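Local atomic coordinates of endo-arabinase (Bacteroides thetaiotaomicron, PDB entry 5C0P), a protein that belongs to glycoside hydrolase family 43 and probably hydrolyses O-glycosidic bonds in the breakdown of L-arabinan. Residues 271-276 against 286-291; 38-43 against 263-268; 102-107 against 131-136. All blocks are in the same frame, centred on the assembly; numbering follows the deposited sequence.

Interaction 1 of 3, residues 271-276 against 286-291. With GOL (glycerol), chain I.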
ATOM      1  N   ARG A 271     -19.736   4.449   2.159  1.00 12.66           N
ATOM      2  CA  ARG A 271     -19.685   3.520   1.022  1.00 15.13           C
ATOM      3  C   ARG A 271     -18.289   2.943   0.867  1.00 11.88           C
ATOM      4  O   ARG A 271     -17.311   3.689   0.797  1.00 12.58           O
ATOM      5  CB  ARG A 271     -20.027   4.238  -0.284  1.00 15.20           C
ATOM      6  CG  ARG A 271     -21.492   4.565  -0.516  1.00 28.43           C
ATOM      7  CD  ARG A 271     -21.676   5.209  -1.895  1.00 31.55           C
ATOM      8  NE  ARG A 271     -21.139   6.569  -1.939  1.00 40.01           N
ATOM      9  CZ  ARG A 271     -20.509   7.106  -2.984  1.00 47.00           C
ATOM     10  NH1 ARG A 271     -20.066   8.357  -2.918  1.00 48.95           N
ATOM     11  NH2 ARG A 271     -20.311   6.402  -4.092  1.00 46.14           N
ATOM     12  N   LEU A 272     -18.185   1.619   0.776  1.00 12.14           N
ATOM     13  CA  LEU A 272     -16.881   0.999   0.556  1.00 11.48           C
ATOM     14  C   LEU A 272     -16.401   1.229  -0.883  1.00 12.91           C
ATOM     15  O   LEU A 272     -17.157   1.035  -1.854  1.00 12.16           O
ATOM     16  CB  LEU A 272     -16.927  -0.495   0.898  1.00 15.12           C
ATOM     17  CG  LEU A 272     -15.603  -1.247   0.987  1.00 17.79           C
ATOM     18  CD1 LEU A 272     -14.764  -0.753   2.170  1.00 17.97           C
ATOM     19  CD2 LEU A 272     -15.854  -2.756   1.093  1.00 18.59           C
HETATM   20  N   MSE A 273     -15.151   1.678  -1.002  1.00 12.38           N
HETATM   21  CA  MSE A 273     -14.543   2.003  -2.289  1.00 10.33           C
HETATM   22  C   MSE A 273     -13.205   1.296  -2.426  1.00 10.96           C
HETATM   23  O   MSE A 273     -12.537   1.020  -1.431  1.00 10.43           O
HETATM   24  CB  MSE A 273     -14.263   3.511  -2.392  1.00 12.83           C
HETATM   25  CG  MSE A 273     -15.412   4.411  -2.004  1.00 14.98           C
HETATM   26 SE   MSE A 273     -16.787   4.437  -3.361  0.63 18.94          SE
HETATM   27  CE  MSE A 273     -15.773   5.313  -4.747  1.00 17.30           C
ATOM     28  N   ILE A 274     -12.798   1.041  -3.668  1.00 10.61           N
ATOM     29  CA  ILE A 274     -11.439   0.585  -3.954  1.00  9.18           C
ATOM     30  C   ILE A 274     -10.708   1.675  -4.739  1.00  9.55           C
ATOM     31  O   ILE A 274     -11.315   2.389  -5.532  1.00 11.16           O
ATOM     32  CB  ILE A 274     -11.432  -0.770  -4.711  1.00 10.86           C
ATOM     33  CG1 ILE A 274     -10.004  -1.328  -4.840  1.00 11.30           C
ATOM     34  CG2 ILE A 274     -12.090  -0.637  -6.077  1.00 12.22           C
ATOM     35  CD1 ILE A 274      -9.962  -2.798  -5.282  1.00 15.62           C
ATOM     36  N   SER A 275      -9.414   1.815  -4.471  1.00  9.14           N
ATOM     37  CA  SER A 275      -8.550   2.734  -5.208  1.00  9.54           C
ATOM     38  C   SER A 275      -7.314   1.980  -5.691  1.00  9.24           C
ATOM     39  O   SER A 275      -6.632   1.313  -4.895  1.00  9.94           O
ATOM     40  CB  SER A 275      -8.134   3.898  -4.300  1.00 10.23           C
ATOM     41  OG  SER A 275      -7.181   4.749  -4.929  1.00 10.99           O
ATOM     42  N   TYR A 276      -7.018   2.091  -6.986  1.00  9.92           N
ATOM     43  CA  TYR A 276      -5.841   1.447  -7.572  1.00  9.47           C
ATOM     44  C   TYR A 276      -5.464   2.194  -8.834  1.00  8.97           C
ATOM     45  O   TYR A 276      -6.193   3.075  -9.253  1.00 11.41           O
ATOM     46  CB  TYR A 276      -6.107  -0.033  -7.878  1.00 10.18           C
ATOM     47  CG  TYR A 276      -7.155  -0.343  -8.928  1.00  9.54           C
ATOM     48  CD1 TYR A 276      -6.794  -0.648 -10.236  1.00  8.65           C
ATOM     49  CD2 TYR A 276      -8.501  -0.391  -8.592  1.00 12.22           C
ATOM     50  CE1 TYR A 276      -7.755  -0.974 -11.192  1.00 13.33           C
ATOM     51  CE2 TYR A 276      -9.471  -0.715  -9.538  1.00 11.27           C
ATOM     52  CZ  TYR A 276      -9.088  -0.996 -10.831  1.00 11.17           C
ATOM     53  OH  TYR A 276     -10.058  -1.322 -11.762  1.00 13.62           O
ATOM     54  N   PRO A 286      -5.514   6.925 -11.413  1.00 10.81           N
ATOM     55  CA  PRO A 286      -6.295   6.307 -10.338  1.00  9.52           C
ATOM     56  C   PRO A 286      -7.676   5.888 -10.789  1.00 13.21           C
ATOM     57  O   PRO A 286      -8.362   6.619 -11.505  1.00 16.25           O
ATOM     58  CB  PRO A 286      -6.402   7.418  -9.284  1.00 14.02           C
ATOM     59  CG  PRO A 286      -6.149   8.697 -10.031  1.00 15.13           C
ATOM     60  CD  PRO A 286      -5.203   8.340 -11.148  1.00  9.40           C
ATOM     61  N   VAL A 287      -8.062   4.697 -10.360  1.00 10.22           N
ATOM     62  CA  VAL A 287      -9.401   4.185 -10.554  1.00  9.66           C
ATOM     63  C   VAL A 287      -9.978   4.071  -9.150  1.00  9.25           C
ATOM     64  O   VAL A 287      -9.439   3.351  -8.307  1.00 11.10           O
ATOM     65  CB  VAL A 287      -9.361   2.811 -11.232  1.00 10.92           C
ATOM     66  CG1 VAL A 287     -10.767   2.238 -11.368  1.00 11.85           C
ATOM     67  CG2 VAL A 287      -8.690   2.914 -12.607  1.00 15.03           C
ATOM     68  N   ILE A 288     -11.026   4.837  -8.879  1.00 11.80           N
ATOM     69  CA  ILE A 288     -11.620   4.875  -7.542  1.00 10.96           C
ATOM     70  C   ILE A 288     -13.103   4.617  -7.741  1.00 10.94           C
ATOM     71  O   ILE A 288     -13.823   5.436  -8.304  1.00 14.25           O
ATOM     72  CB  ILE A 288     -11.401   6.240  -6.866  1.00 12.88           C
ATOM     73  CG1 ILE A 288      -9.906   6.607  -6.845  1.00 12.02           C
ATOM     74  CG2 ILE A 288     -11.982   6.226  -5.449  1.00 13.38           C
ATOM     75  CD1 ILE A 288      -9.634   8.085  -6.506  1.00 13.47           C
ATOM     76  N   THR A 289     -13.564   3.460  -7.280  1.00 12.06           N
ATOM     77  CA  THR A 289     -14.904   3.011  -7.618  0.53 12.19           C
ATOM     78  C   THR A 289     -15.496   2.176  -6.475  1.00 11.91           C
ATOM     79  O   THR A 289     -14.756   1.600  -5.672  1.00 11.21           O
ATOM     80  CB  THR A 289     -14.836   2.223  -8.952  0.53 18.76           C
ATOM     81  OG1 THR A 289     -16.149   1.970  -9.466  0.53 15.38           O
ATOM     82  CG2 THR A 289     -14.082   0.929  -8.761  0.53 20.34           C
ATOM     83  N   PRO A 290     -16.838   2.123  -6.385  1.00 11.60           N
ATOM     84  CA  PRO A 290     -17.433   1.316  -5.314  1.00 11.15           C
ATOM     85  C   PRO A 290     -17.055  -0.149  -5.438  1.00 14.76           C
ATOM     86  O   PRO A 290     -16.876  -0.674  -6.547  1.00 16.41           O
ATOM     87  CB  PRO A 290     -18.933   1.481  -5.536  1.00 13.56           C
ATOM     88  CG  PRO A 290     -19.070   2.804  -6.227  1.00 15.19           C
ATOM     89  CD  PRO A 290     -17.851   2.912  -7.111  1.00 13.18           C
ATOM     90  N   ILE A 291     -16.934  -0.808  -4.297  1.00 12.46           N
ATOM     91  CA  ILE A 291     -16.656  -2.232  -4.277  1.00 11.74           C
ATOM     92  C   ILE A 291     -17.568  -2.899  -3.262  1.00 14.61           C
ATOM     93  O   ILE A 291     -17.987  -2.275  -2.286  1.00 15.05           O
ATOM     94  CB  ILE A 291     -15.173  -2.500  -3.970  1.00 13.35           C
ATOM     95  CG1 ILE A 291     -14.819  -3.971  -4.209  1.00 15.94           C
ATOM     96  CG2 ILE A 291     -14.835  -2.102  -2.550  1.00 13.89           C
ATOM     97  CD1 ILE A 291     -13.327  -4.247  -4.130  1.00 17.74           C
TER
HETATM   98  C1  GOL I 408     -14.061  -2.512  -9.185  1.00 44.68           C
HETATM   99  C2  GOL I 408     -13.332  -3.844  -9.046  1.00 41.34           C
HETATM  100  O2  GOL I 408     -13.239  -4.190  -7.683  1.00 45.20           O
HETATM  101  C3  GOL I 408     -11.930  -3.730  -9.624  1.00 38.95           C
HETATM  102  O3  GOL I 408     -12.016  -3.618 -11.025  1.00 38.82           O

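Interaction 2 of 3, residues 38-43 against 263-268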
ATOM      1  N   SER A  38     -12.216  16.733   7.310  1.00 11.89           N
ATOM      2  CA  SER A  38     -13.333  16.433   6.409  1.00 10.35           C
ATOM      3  C   SER A  38     -12.922  16.535   4.940  1.00 10.51           C
ATOM      4  O   SER A  38     -13.587  17.199   4.132  1.00 10.43           O
ATOM      5  CB  SER A  38     -14.532  17.338   6.710  1.00 13.60           C
ATOM      6  OG  SER A  38     -15.701  16.831   6.093  1.00 13.96           O
HETATM    7  N   MSE A  39     -11.808  15.886   4.613  1.00 10.04           N
HETATM    8  CA  MSE A  39     -11.224  15.919   3.274  1.00  9.23           C
HETATM    9  C   MSE A  39     -10.589  14.585   2.952  1.00  9.26           C
HETATM   10  O   MSE A  39     -10.228  13.822   3.855  1.00 10.66           O
HETATM   11  CB  MSE A  39     -10.130  16.996   3.186  1.00 12.30           C
HETATM   12  CG  MSE A  39     -10.616  18.440   3.194  1.00 13.91           C
HETATM   13 SE   MSE A  39     -11.367  18.937   1.455  0.63 16.47          SE
HETATM   14  CE  MSE A  39     -11.701  20.803   1.856  1.00 18.43           C
ATOM     15  N   TYR A  40     -10.434  14.319   1.659  1.00  9.39           N
ATOM     16  CA  TYR A  40      -9.673  13.180   1.167  1.00  9.86           C
ATOM     17  C   TYR A  40      -8.295  13.675   0.730  1.00 10.44           C
ATOM     18  O   TYR A  40      -8.167  14.762   0.157  1.00 10.89           O
ATOM     19  CB  TYR A  40     -10.355  12.577  -0.054  1.00 10.75           C
ATOM     20  CG  TYR A  40     -11.767  12.085   0.165  1.00  9.40           C
ATOM     21  CD1 TYR A  40     -12.009  10.817   0.663  1.00  9.13           C
ATOM     22  CD2 TYR A  40     -12.860  12.883  -0.173  1.00 10.53           C
ATOM     23  CE1 TYR A  40     -13.300  10.352   0.841  1.00 11.57           C
ATOM     24  CE2 TYR A  40     -14.158  12.427   0.003  1.00 11.02           C
ATOM     25  CZ  TYR A  40     -14.365  11.159   0.511  1.00 10.61           C
ATOM     26  OH  TYR A  40     -15.641  10.688   0.687  1.00 12.00           O
ATOM     27  N   TYR A  41      -7.265  12.879   1.003  1.00  9.95           N
ATOM     28  CA  TYR A  41      -5.901  13.247   0.629  1.00  9.40           C
ATOM     29  C   TYR A  41      -5.263  12.136  -0.178  1.00  7.90           C
ATOM     30  O   TYR A  41      -5.346  10.965   0.193  1.00 12.21           O
ATOM     31  CB  TYR A  41      -5.042  13.548   1.861  1.00 11.31           C
ATOM     32  CG  TYR A  41      -5.561  14.701   2.679  1.00 11.60           C
ATOM     33  CD1 TYR A  41      -6.624  14.527   3.566  1.00 11.97           C
ATOM     34  CD2 TYR A  41      -5.005  15.968   2.563  1.00 10.05           C
ATOM     35  CE1 TYR A  41      -7.116  15.589   4.305  1.00  9.51           C
ATOM     36  CE2 TYR A  41      -5.485  17.035   3.295  1.00  9.68           C
ATOM     37  CZ  TYR A  41      -6.540  16.842   4.167  1.00 12.06           C
ATOM     38  OH  TYR A  41      -7.007  17.915   4.887  1.00 12.60           O
ATOM     39  N   LEU A  42      -4.589  12.524  -1.254  1.00  9.30           N
ATOM     40  CA  LEU A  42      -3.856  11.586  -2.096  1.00  9.37           C
ATOM     41  C   LEU A  42      -2.402  12.034  -2.159  1.00  9.44           C
ATOM     42  O   LEU A  42      -2.059  13.004  -2.855  1.00 10.25           O
ATOM     43  CB  LEU A  42      -4.485  11.541  -3.490  1.00 10.42           C
ATOM     44  CG  LEU A  42      -3.866  10.675  -4.593  1.00 15.16           C
ATOM     45  CD1 LEU A  42      -3.541   9.283  -4.086  1.00 16.05           C
ATOM     46  CD2 LEU A  42      -4.824  10.586  -5.781  1.00 18.87           C
ATOM     47  N   HIS A  43      -1.563  11.340  -1.390  1.00 10.50           N
ATOM     48  CA  HIS A  43      -0.124  11.555  -1.403  1.00  8.75           C
ATOM     49  C   HIS A  43       0.473  10.628  -2.450  1.00 11.47           C
ATOM     50  O   HIS A  43       0.099   9.460  -2.524  1.00 13.93           O
ATOM     51  CB  HIS A  43       0.459  11.208  -0.036  1.00  9.81           C
ATOM     52  CG  HIS A  43      -0.011  12.102   1.067  1.00  9.47           C
ATOM     53  ND1 HIS A  43       0.778  13.102   1.588  1.00 11.84           N
ATOM     54  CD2 HIS A  43      -1.167  12.128   1.764  1.00 10.43           C
ATOM     55  CE1 HIS A  43       0.121  13.718   2.556  1.00 11.57           C
ATOM     56  NE2 HIS A  43      -1.070  13.143   2.683  1.00 11.21           N
HETATM   57  N   MSE A 263      -6.094  -0.413  -2.500  1.00  7.93           N
HETATM   58  CA  MSE A 263      -6.525  -0.407  -1.112  1.00 10.01           C
HETATM   59  C   MSE A 263      -8.028  -0.116  -1.103  1.00 11.86           C
HETATM   60  O   MSE A 263      -8.603   0.310  -2.119  1.00 10.01           O
HETATM   61  CB  MSE A 263      -5.722   0.605  -0.272  1.00  9.51           C
HETATM   62  CG  MSE A 263      -5.666   2.014  -0.867  1.00 13.24           C
HETATM   63 SE   MSE A 263      -7.232   3.122  -0.500  0.64 12.07          SE
HETATM   64  CE  MSE A 263      -6.986   3.297   1.424  1.00 13.69           C
ATOM     65  N   VAL A 264      -8.680  -0.393   0.015  1.00  9.32           N
ATOM     66  CA  VAL A 264     -10.097  -0.091   0.155  1.00 10.65           C
ATOM     67  C   VAL A 264     -10.325   0.848   1.331  1.00 12.08           C
ATOM     68  O   VAL A 264      -9.546   0.881   2.297  1.00 12.89           O
ATOM     69  CB  VAL A 264     -10.961  -1.366   0.309  1.00 12.94           C
ATOM     70  CG1 VAL A 264     -10.868  -2.237  -0.950  1.00 14.43           C
ATOM     71  CG2 VAL A 264     -10.537  -2.154   1.528  1.00 15.33           C
ATOM     72  N   PHE A 265     -11.388   1.631   1.228  1.00 10.25           N
ATOM     73  CA  PHE A 265     -11.738   2.586   2.261  1.00 10.65           C
ATOM     74  C   PHE A 265     -13.223   2.876   2.208  1.00 12.01           C
ATOM     75  O   PHE A 265     -13.876   2.648   1.186  1.00 12.49           O
ATOM     76  CB  PHE A 265     -10.961   3.893   2.068  1.00 11.98           C
ATOM     77  CG  PHE A 265     -11.302   4.634   0.790  1.00 11.31           C
ATOM     78  CD1 PHE A 265     -12.256   5.648   0.782  1.00 12.97           C
ATOM     79  CD2 PHE A 265     -10.647   4.329  -0.397  1.00 11.33           C
ATOM     80  CE1 PHE A 265     -12.567   6.339  -0.394  1.00 12.25           C
ATOM     81  CE2 PHE A 265     -10.954   5.004  -1.577  1.00 10.60           C
ATOM     82  CZ  PHE A 265     -11.903   6.015  -1.578  1.00 11.60           C
ATOM     83  N   LYS A 266     -13.757   3.409   3.298  1.00 12.50           N
ATOM     84  CA  LYS A 266     -15.122   3.910   3.266  1.00 11.95           C
ATOM     85  C   LYS A 266     -15.099   5.403   3.046  1.00 12.06           C
ATOM     86  O   LYS A 266     -14.349   6.128   3.718  1.00 14.56           O
ATOM     87  CB  LYS A 266     -15.875   3.557   4.547  1.00 12.62           C
ATOM     88  CG  LYS A 266     -16.189   2.078   4.630  1.00 14.25           C
ATOM     89  CD  LYS A 266     -16.955   1.741   5.885  1.00 22.90           C
ATOM     90  CE  LYS A 266     -17.490   0.318   5.805  1.00 28.38           C
ATOM     91  NZ  LYS A 266     -18.167  -0.090   7.066  1.00 33.73           N
ATOM     92  N   ASP A 267     -15.900   5.864   2.090  1.00 10.73           N
ATOM     93  CA  ASP A 267     -16.007   7.299   1.844  1.00 11.17           C
ATOM     94  C   ASP A 267     -16.775   7.983   2.979  1.00 12.15           C
ATOM     95  O   ASP A 267     -17.176   7.321   3.947  1.00 14.56           O
ATOM     96  CB  ASP A 267     -16.568   7.621   0.444  1.00 10.85           C
ATOM     97  CG  ASP A 267     -18.054   7.319   0.287  1.00 15.66           C
ATOM     98  OD1 ASP A 267     -18.766   7.044   1.273  1.00 16.24           O
ATOM     99  OD2 ASP A 267     -18.524   7.396  -0.871  1.00 17.11           O
ATOM    100  N   LEU A 268     -16.970   9.295   2.866  1.00 12.24           N
ATOM    101  CA  LEU A 268     -17.587  10.070   3.946  1.00 12.48           C
ATOM    102  C   LEU A 268     -19.041   9.679   4.219  1.00 17.03           C
ATOM    103  O   LEU A 268     -19.584   9.989   5.280  1.00 20.17           O
ATOM    104  CB  LEU A 268     -17.478  11.571   3.664  1.00 14.20           C
ATOM    105  CG  LEU A 268     -16.050  12.112   3.684  1.00 14.20           C
ATOM    106  CD1 LEU A 268     -16.051  13.543   3.193  1.00 16.17           C
ATOM    107  CD2 LEU A 268     -15.473  12.036   5.089  1.00 16.64           C
TER

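Interaction 3 of 3, residues 102-107 against 131-136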
ATOM      1  N   GLY A 102      24.428   1.396  -0.418  1.00 25.65           N
ATOM      2  CA  GLY A 102      24.854   0.685   0.775  1.00 28.09           C
ATOM      3  C   GLY A 102      23.774   0.331   1.787  1.00 27.67           C
ATOM      4  O   GLY A 102      24.092  -0.151   2.878  1.00 26.82           O
ATOM      5  N   VAL A 103      22.507   0.583   1.454  1.00 21.78           N
ATOM      6  CA  VAL A 103      21.396   0.175   2.311  1.00 21.64           C
ATOM      7  C   VAL A 103      20.319  -0.494   1.469  1.00 23.80           C
ATOM      8  O   VAL A 103      19.878   0.062   0.457  1.00 23.93           O
ATOM      9  CB  VAL A 103      20.743   1.371   3.031  1.00 22.41           C
ATOM     10  CG1 VAL A 103      19.855   0.879   4.160  1.00 23.82           C
ATOM     11  CG2 VAL A 103      21.798   2.329   3.563  1.00 32.63           C
ATOM     12  N   LYS A 104      19.870  -1.671   1.892  1.00 16.64           N
ATOM     13  CA  LYS A 104      18.810  -2.358   1.159  1.00 16.93           C
ATOM     14  C   LYS A 104      17.508  -1.567   1.160  1.00 14.66           C
ATOM     15  O   LYS A 104      17.201  -0.825   2.104  1.00 15.86           O
ATOM     16  CB  LYS A 104      18.577  -3.765   1.718  1.00 19.85           C
ATOM     17  CG  LYS A 104      19.688  -4.738   1.358  1.00 22.10           C
ATOM     18  CD  LYS A 104      19.252  -6.179   1.523  1.00 25.17           C
ATOM     19  CE  LYS A 104      20.321  -7.111   0.981  1.00 28.13           C
ATOM     20  NZ  LYS A 104      21.664  -6.655   1.420  1.00 38.38           N
ATOM     21  N   ARG A 105      16.740  -1.723   0.087  1.00 12.10           N
ATOM     22  CA  ARG A 105      15.428  -1.104  -0.015  1.00 12.05           C
ATOM     23  C   ARG A 105      14.558  -1.498   1.173  1.00 11.42           C
ATOM     24  O   ARG A 105      14.588  -2.649   1.619  1.00 11.74           O
ATOM     25  CB  ARG A 105      14.760  -1.540  -1.323  1.00 13.35           C
ATOM     26  CG  ARG A 105      13.427  -0.862  -1.593  1.00 12.78           C
ATOM     27  CD  ARG A 105      12.986  -1.047  -3.035  1.00 15.97           C
ATOM     28  NE  ARG A 105      13.835  -0.286  -3.948  1.00 15.89           N
ATOM     29  CZ  ARG A 105      14.462  -0.799  -5.000  1.00 20.92           C
ATOM     30  NH1 ARG A 105      15.213  -0.017  -5.760  1.00 22.91           N
ATOM     31  NH2 ARG A 105      14.335  -2.085  -5.297  1.00 23.92           N
ATOM     32  N   GLY A 106      13.809  -0.538   1.699  1.00 10.15           N
ATOM     33  CA  GLY A 106      12.875  -0.822   2.773  1.00  9.48           C
ATOM     34  C   GLY A 106      11.833   0.261   2.914  1.00 10.97           C
ATOM     35  O   GLY A 106      11.959   1.341   2.333  1.00  9.93           O
ATOM     36  N   THR A 107      10.801  -0.018   3.695  1.00  9.77           N
ATOM     37  CA  THR A 107       9.757   0.961   3.941  1.00  9.85           C
ATOM     38  C   THR A 107      10.069   1.637   5.265  1.00  9.93           C
ATOM     39  O   THR A 107      10.437   0.966   6.229  1.00 10.77           O
ATOM     40  CB  THR A 107       8.381   0.275   4.000  1.00 10.62           C
ATOM     41  OG1 THR A 107       8.144  -0.397   2.759  1.00 10.59           O
ATOM     42  CG2 THR A 107       7.266   1.292   4.267  1.00 11.49           C
ATOM     43  N   GLY A 131      18.348  -6.453   6.647  1.00 17.73           N
ATOM     44  CA  GLY A 131      19.042  -7.435   5.834  1.00 20.50           C
ATOM     45  C   GLY A 131      18.259  -7.895   4.614  1.00 16.46           C
ATOM     46  O   GLY A 131      18.745  -8.743   3.853  1.00 20.00           O
ATOM     47  N   TRP A 132      17.066  -7.337   4.422  1.00 17.13           N
ATOM     48  CA  TRP A 132      16.167  -7.781   3.361  1.00 13.96           C
ATOM     49  C   TRP A 132      15.746  -6.633   2.464  1.00 13.03           C
ATOM     50  O   TRP A 132      15.477  -5.535   2.946  1.00 14.00           O
ATOM     51  CB  TRP A 132      14.874  -8.329   3.962  1.00 17.32           C
ATOM     52  CG  TRP A 132      14.964  -9.636   4.658  1.00 17.56           C
ATOM     53  CD1 TRP A 132      16.064 -10.430   4.797  1.00 23.73           C
ATOM     54  CD2 TRP A 132      13.887 -10.317   5.306  1.00 15.07           C
ATOM     55  NE1 TRP A 132      15.736 -11.570   5.503  1.00 29.65           N
ATOM     56  CE2 TRP A 132      14.401 -11.521   5.827  1.00 23.29           C
ATOM     57  CE3 TRP A 132      12.537 -10.026   5.501  1.00 14.85           C
ATOM     58  CZ2 TRP A 132      13.608 -12.434   6.527  1.00 22.41           C
ATOM     59  CZ3 TRP A 132      11.750 -10.930   6.194  1.00 14.11           C
ATOM     60  CH2 TRP A 132      12.286 -12.110   6.701  1.00 15.96           C
HETATM   61  N   MSE A 133      15.696  -6.888   1.157  0.57 16.88           N
HETATM   62  CA  MSE A 133      15.085  -5.946   0.216  0.57 14.51           C
HETATM   63  C   MSE A 133      13.574  -6.012   0.370  0.57 14.02           C
HETATM   64  O   MSE A 133      12.944  -7.010  -0.002  0.57 15.07           O
HETATM   65  CB  MSE A 133      15.443  -6.288  -1.229  0.57 15.54           C
HETATM   66  CG  MSE A 133      16.894  -6.608  -1.455  0.57 21.87           C
HETATM   67 SE   MSE A 133      17.624  -5.692  -2.996  0.57 49.60          SE
HETATM   68  CE  MSE A 133      17.760  -3.932  -2.163  0.57 14.50           C
ATOM     69  N   CYS A 134      12.994  -4.947   0.910  1.00 11.67           N
ATOM     70  CA  CYS A 134      11.560  -4.923   1.195  1.00 10.98           C
ATOM     71  C   CYS A 134      10.865  -3.692   0.635  1.00 13.44           C
ATOM     72  O   CYS A 134      11.481  -2.642   0.433  1.00 11.87           O
ATOM     73  CB  CYS A 134      11.294  -4.965   2.700  1.00 12.06           C
ATOM     74  SG  CYS A 134      11.993  -6.378   3.552  1.00 12.97           S
ATOM     75  N   LEU A 135       9.568  -3.824   0.390  1.00 10.67           N
ATOM     76  CA  LEU A 135       8.790  -2.709  -0.126  1.00 10.42           C
ATOM     77  C   LEU A 135       7.325  -2.812   0.240  1.00 10.66           C
ATOM     78  O   LEU A 135       6.858  -3.850   0.728  1.00 10.18           O
ATOM     79  CB  LEU A 135       8.955  -2.571  -1.647  1.00 13.23           C
ATOM     80  CG  LEU A 135       8.747  -3.756  -2.590  1.00 20.05           C
ATOM     81  CD1 LEU A 135       7.279  -4.074  -2.829  1.00 21.38           C
ATOM     82  CD2 LEU A 135       9.433  -3.474  -3.921  1.00 22.76           C
ATOM     83  N   ASP A 136       6.616  -1.709   0.013  1.00 10.11           N
ATOM     84  CA  ASP A 136       5.165  -1.641   0.153  1.00 10.50           C
ATOM     85  C   ASP A 136       4.688  -1.922   1.572  1.00  9.38           C
ATOM     86  O   ASP A 136       3.635  -2.518   1.763  1.00 12.34           O
ATOM     87  CB  ASP A 136       4.460  -2.570  -0.866  1.00  9.98           C
ATOM     88  CG  ASP A 136       4.577  -2.080  -2.301  1.00 14.75           C
ATOM     89  OD1 ASP A 136       5.142  -0.983  -2.536  1.00 13.94           O
ATOM     90  OD2 ASP A 136       4.099  -2.793  -3.209  1.00 12.63           O
TER

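Interaction 1 of 3, residues 271-276 against 286-291
Tyr-276 and Val-287 run alongside each other from the same face of a β-hairpin that forms the outer part of the last blade of the five-bladed β-propeller expected for this family. CB of Val-287 sits over one face of the phenol, 3.9 Å from the ring centroid and only 15° off its normal, a CH-π contact; CG1 of Val-287 reaches CZ of Tyr-276 at 3.7 Å. CG of Tyr-276 stands between its own backbone N and carbonyl carbon (chi1 65°), and the ring starts from there, on the Val-287 side of the sheet. Ile-274 shares this face of the sheet and crosses Ile-291 at a slant, their CD1 atoms 3.8 Å apart, while CG2 of Ile-291 is turned to CG of Leu-272. On the other face CG1 of Ile-288 rests against OG of Ser-275, a hydroxyl whose hydrogen bond goes to the carbonyl of Pro-29. Selenomethionine Met-273 and Pro-290 form a non-hydrogen-bonded pair with diverging side chains, yet the turn at chi2 (-74°) brings SE of Met-273 back to 3.7 Å from CA of Pro-290, and the next turn lays CE against the Thr-289 to Pro-290 peptide. Two reciprocal pairs of backbone bonds, Ile-274 with Thr-289 and Tyr-276 with Val-287, set the antiparallel register, and Ile-291 N adds a bond to Leu-272 O. Beyond the strands, OH of Tyr-276 bonds to Asp-257 OD2 and also takes a hydrogen bond from glycerol, probably a crystallisation additive, with 3.1 Å between GOL O3 and Tyr-276 OH.

Interaction 2 of 3, residues 38-43 against 263-268
The phenol ring of Tyr-40 has CB of Asp-267 at its edge, near the ring plane, while Leu-268 and Phe-265 approach it obliquely. That methylene is close to the hydroxyl, with 3.2 Å between Asp-267 CB and Tyr-40 OH. Tyr-40 and Leu-268 reach toward each other tip to tip, CG of Leu-268 lying 3.3 Å from OH of Tyr-40 and 3.7 Å from CZ of Tyr-40. The same hydroxyl accepts the backbone N-H of Leu-268, at 2.9 Å from N to OH and 163° at the hydrogen; at the same time it touches CB of Asp-267 and CG of Leu-268. On the ring's other flank the touch is lighter, CE1 of Tyr-40 lying 4.3 Å from CE1 of Phe-265. The Asp-267 carboxylate is turned 61° from the phenol plane and is used elsewhere: OD2 forms a salt bridge with Arg-271, and OD1 takes the backbone N-H of Lys-269. This contact joins the first and last sheets of the chain, neighbouring blades of the expected propeller. Strand 39-45 pairs with 50-55 and 30-34, strand 260-266 pairs with 272-278, and Phe-265 packs on Ile-31 and Val-33 of strand 30-34.

Interaction 3 of 3, residues 102-107 against 131-136
Arg-105 O receives the backbone N-H of Cys-134, at 2.9 Å from N to O and nearly straight (177° at the hydrogen), with the donor standing well above the carbonyl plane. In return, the carbonyl of Cys-134 meets carbon: CA of Gly-106 makes a CA-H...O contact to Cys-134 O at 3.3 Å, and CG of Arg-105, anti to the backbone N (chi1 -175°), lies equally near that oxygen. Further back, CD of Lys-104 rests 3.5 Å from Gly-131 O, its chain, extended as far as CE and then turned at NZ, crossing Met-133 at about a right angle. Met-133 was modelled in two conformers, so the approach of its methyl group to Arg-105 N is doubtful. OG1 of Thr-107 comes 3.4 Å from Asp-136 N, too poorly angled for a bond.

Farther out, the guanidinium of Arg-105 forms salt bridges with Asp-79 through NE and Glu-154 through NH2. OG1 of Thr-107 is bonded to Thr-97 OG1 and Gly-137 N, while the N-H of Asp-136 also goes to Thr-97 OG1. Asp-136 is predicted to tune the catalytic Glu and orient donor and substrate; its OD2 accepts Ala-206 N and hydrogen-bonds a Tris molecule, probably from the crystallisation liquor.

The two strands run roughly parallel, 31° apart, but belong to different blades: 103-112 pairs with 91-100, and 134-141 pairs with 147-153, so this contact bridges the second and third sheets.

Interactions 1 and 2 are neighbours, their centres about 10 Å apart: strands 260-266 and 272-278 pair side by side in the last sheet, where Met-273 N meets Phe-265 O at 2.7 Å. Interaction 3 lies across the chain's centre, centre to centre about 29 Å from interaction 1 and about 28 Å from interaction 2, and touches neither. Along the chain, 38-43 comes first, then both segments of interaction 3, then 263-268, and interaction 1 last. Thus interaction 2 brings first and last blades together, interaction 3 joins consecutive blades, and interaction 1 pairs the middle strand of one blade with an outer one. The magnesium site of Asp-84 and His-261 lies between the two sides.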